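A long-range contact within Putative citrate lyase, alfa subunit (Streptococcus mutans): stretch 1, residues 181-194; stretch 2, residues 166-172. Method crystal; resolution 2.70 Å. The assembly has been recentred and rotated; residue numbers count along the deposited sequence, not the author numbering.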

# COMPACT_ATOMS: atom_id res chain seq x y z
N THR A 181 4.34 8.23 -13.50
CA THR A 181 3.61 8.57 -14.70
C THR A 181 3.43 10.06 -14.92
O THR A 181 2.65 10.47 -15.76
CB THR A 181 2.24 7.91 -14.69
OG1 THR A 181 1.55 8.31 -13.49
CG2 THR A 181 2.38 6.38 -14.73
N ARG A 182 4.13 10.87 -14.15
CA ARG A 182 4.03 12.32 -14.30
C ARG A 182 5.43 12.89 -14.13
O ARG A 182 6.17 12.46 -13.25
CB ARG A 182 3.11 12.89 -13.23
CG ARG A 182 1.73 12.26 -13.19
CD ARG A 182 0.98 12.53 -14.48
NE ARG A 182 0.99 13.96 -14.81
CZ ARG A 182 0.40 14.90 -14.08
NH1 ARG A 182 -0.25 14.58 -12.96
NH2 ARG A 182 0.47 16.18 -14.46
N GLY A 183 5.80 13.85 -14.96
CA GLY A 183 7.12 14.44 -14.88
C GLY A 183 7.80 14.51 -16.23
O GLY A 183 7.28 13.99 -17.22
N LYS A 184 8.97 15.14 -16.31
CA LYS A 184 9.67 15.24 -17.59
C LYS A 184 10.51 14.00 -17.86
O LYS A 184 11.06 13.84 -18.93
CB LYS A 184 10.57 16.47 -17.62
CG LYS A 184 11.83 16.34 -16.80
CD LYS A 184 12.54 17.67 -16.67
CE LYS A 184 13.89 17.48 -15.97
NZ LYS A 184 14.55 18.77 -15.59
N THR A 185 10.59 13.10 -16.88
CA THR A 185 11.37 11.90 -17.06
C THR A 185 10.63 10.74 -16.44
O THR A 185 11.07 10.18 -15.42
CB THR A 185 12.73 12.03 -16.36
OG1 THR A 185 13.31 13.30 -16.68
CG2 THR A 185 13.66 10.92 -16.81
N THR A 186 9.50 10.37 -17.04
CA THR A 186 8.68 9.26 -16.54
C THR A 186 9.21 7.88 -16.89
O THR A 186 10.08 7.74 -17.73
CB THR A 186 7.24 9.36 -17.10
OG1 THR A 186 7.27 9.12 -18.52
CG2 THR A 186 6.65 10.74 -16.83
N CYS A 187 8.68 6.86 -16.24
CA CYS A 187 9.09 5.48 -16.52
C CYS A 187 7.90 4.55 -16.33
O CYS A 187 8.02 3.33 -16.47
CB CYS A 187 10.21 5.07 -15.57
SG CYS A 187 9.71 5.17 -13.85
N GLY A 188 6.76 5.13 -15.98
CA GLY A 188 5.57 4.34 -15.78
C GLY A 188 5.49 3.70 -14.40
O GLY A 188 5.57 4.38 -13.38
N SER A 189 5.33 2.38 -14.38
CA SER A 189 5.24 1.66 -13.13
C SER A 189 6.49 1.82 -12.26
O SER A 189 7.57 2.16 -12.74
CB SER A 189 5.01 0.18 -13.39
OG SER A 189 5.06 -0.55 -12.18
N LEU A 190 6.31 1.59 -10.96
CA LEU A 190 7.38 1.68 -9.98
C LEU A 190 7.35 0.47 -9.06
O LEU A 190 7.70 0.56 -7.89
CB LEU A 190 7.22 2.94 -9.14
CG LEU A 190 7.62 4.23 -9.84
CD1 LEU A 190 7.38 5.40 -8.90
CD2 LEU A 190 9.10 4.17 -10.26
N GLY A 191 6.93 -0.67 -9.61
CA GLY A 191 6.82 -1.90 -8.86
C GLY A 191 8.04 -2.38 -8.09
O GLY A 191 7.89 -2.95 -7.01
N TYR A 192 9.23 -2.18 -8.62
CA TYR A 192 10.40 -2.64 -7.89
C TYR A 192 10.70 -1.65 -6.76
O TYR A 192 11.05 -2.06 -5.67
CB TYR A 192 11.61 -2.82 -8.82
CG TYR A 192 11.37 -3.81 -9.94
CD1 TYR A 192 10.90 -5.10 -9.68
CD2 TYR A 192 11.55 -3.44 -11.28
CE1 TYR A 192 10.60 -5.99 -10.72
CE2 TYR A 192 11.25 -4.31 -12.33
CZ TYR A 192 10.77 -5.59 -12.05
OH TYR A 192 10.43 -6.44 -13.08
N ALA A 193 10.53 -0.35 -7.01
CA ALA A 193 10.81 0.63 -5.97
C ALA A 193 9.77 0.63 -4.84
O ALA A 193 10.10 0.92 -3.69
CB ALA A 193 10.90 2.02 -6.57
N MSE A 194 8.53 0.30 -5.18
CA MSE A 194 7.46 0.30 -4.18
C MSE A 194 7.72 -0.62 -2.99
O MSE A 194 7.29 -0.33 -1.88
CB MSE A 194 6.12 -0.08 -4.81
CG MSE A 194 5.46 1.07 -5.56
SE MSE A 194 4.09 0.51 -6.80
CE MSE A 194 2.51 0.88 -5.74
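Stretch 2 (166-172) FLGAPSS

Stretch 2 enters as a β-strand and runs against stretch 1 in the opposite sense: its first contacts fall near the end of stretch 1, on Ala 193, and its last on Arg 182 and Gly 183. Two CA pairs mark this register, Ala 193 CA with Leu 167 CA at 6.6 Å and Gly 183 CA with Pro 170 CA at 4.9 Å. No clear hydrogen bond links the stretches, so the 403 Å² they bury rests largely on packing.

Phe 166, extended at phi/psi -100/102, makes no contact. Leu 167 points its CB toward stretch 1, and its m,t rotamer brings CD1 to 3.6 Å from Ala 193 O and 4.1 Å from Ala 193 CB, in the weakly bonded helix that begins near Gly 191. Gly 168, still extended, offers its carbonyl side, with Leu 190 CD2 4.3 Å from Gly 168 O. Ala 169 points sideways and adds little.

At Pro 170 the backbone leaves the extended conformation (-59/-13), and this residue becomes the centre of the contact, with 116 Å² covered. The loop from Thr 181 to Cys 187 bends around it: Pro 170 CB lies 2.9 Å from Thr 185 O and 3.5 Å from Thr 186 CA, while Pro 170 CD is 4.4 Å from Cys 187 SG. Pro 170 O receives a CA-H...O contact from Gly 183 CA at 3.3 Å. A CB on Gly 183 would clash with that same oxygen, and the phi/psi of 131/174 by itself calls for glycine.

Ser 171 returns to an extended conformation (-158/149); its CA-to-CB bond points toward stretch 1, placing Ser 171 CB 2.9 Å and Ser 171 OG 3.0 Å from Arg 182 O. Ser 172, also extended, points away and leaves the contact.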

# COMPACT_ATOMS: atom_id res chain seq x y z
N PHE A 166 17.46 4.89 -1.86
CA PHE A 166 17.49 6.08 -2.69
C PHE A 166 16.67 5.75 -3.92
O PHE A 166 17.17 5.06 -4.80
CB PHE A 166 18.92 6.40 -3.06
CG PHE A 166 19.77 6.74 -1.88
CD1 PHE A 166 19.74 8.02 -1.34
CD2 PHE A 166 20.59 5.78 -1.30
CE1 PHE A 166 20.53 8.33 -0.24
CE2 PHE A 166 21.37 6.08 -0.20
CZ PHE A 166 21.35 7.35 0.33
N LEU A 167 15.43 6.24 -3.97
CA LEU A 167 14.54 5.95 -5.10
C LEU A 167 14.29 7.13 -6.05
O LEU A 167 13.98 8.23 -5.62
CB LEU A 167 13.18 5.47 -4.57
CG LEU A 167 13.20 4.38 -3.50
CD1 LEU A 167 11.77 4.01 -3.10
CD2 LEU A 167 13.95 3.15 -4.03
N GLY A 168 14.40 6.88 -7.36
CA GLY A 168 14.14 7.95 -8.31
C GLY A 168 12.66 7.99 -8.64
O GLY A 168 12.05 6.95 -8.83
N ALA A 169 12.07 9.19 -8.68
CA ALA A 169 10.65 9.32 -9.02
C ALA A 169 10.48 10.50 -9.96
O ALA A 169 10.87 11.63 -9.65
CB ALA A 169 9.83 9.54 -7.77
N PRO A 170 9.90 10.25 -11.14
CA PRO A 170 9.69 11.33 -12.10
C PRO A 170 8.84 12.49 -11.59
O PRO A 170 8.77 13.54 -12.22
CB PRO A 170 9.07 10.61 -13.31
CG PRO A 170 8.44 9.40 -12.72
CD PRO A 170 9.47 8.95 -11.70
N SER A 171 8.16 12.29 -10.46
CA SER A 171 7.35 13.35 -9.84
C SER A 171 7.15 13.07 -8.36
O SER A 171 7.11 11.91 -7.94
CB SER A 171 5.99 13.50 -10.55
OG SER A 171 5.19 12.34 -10.47
N SER A 172 7.04 14.13 -7.57
CA SER A 172 6.85 14.00 -6.13
C SER A 172 6.57 15.35 -5.49
O SER A 172 7.03 16.38 -5.99
CB SER A 172 8.12 13.40 -5.52
OG SER A 172 8.10 13.49 -4.11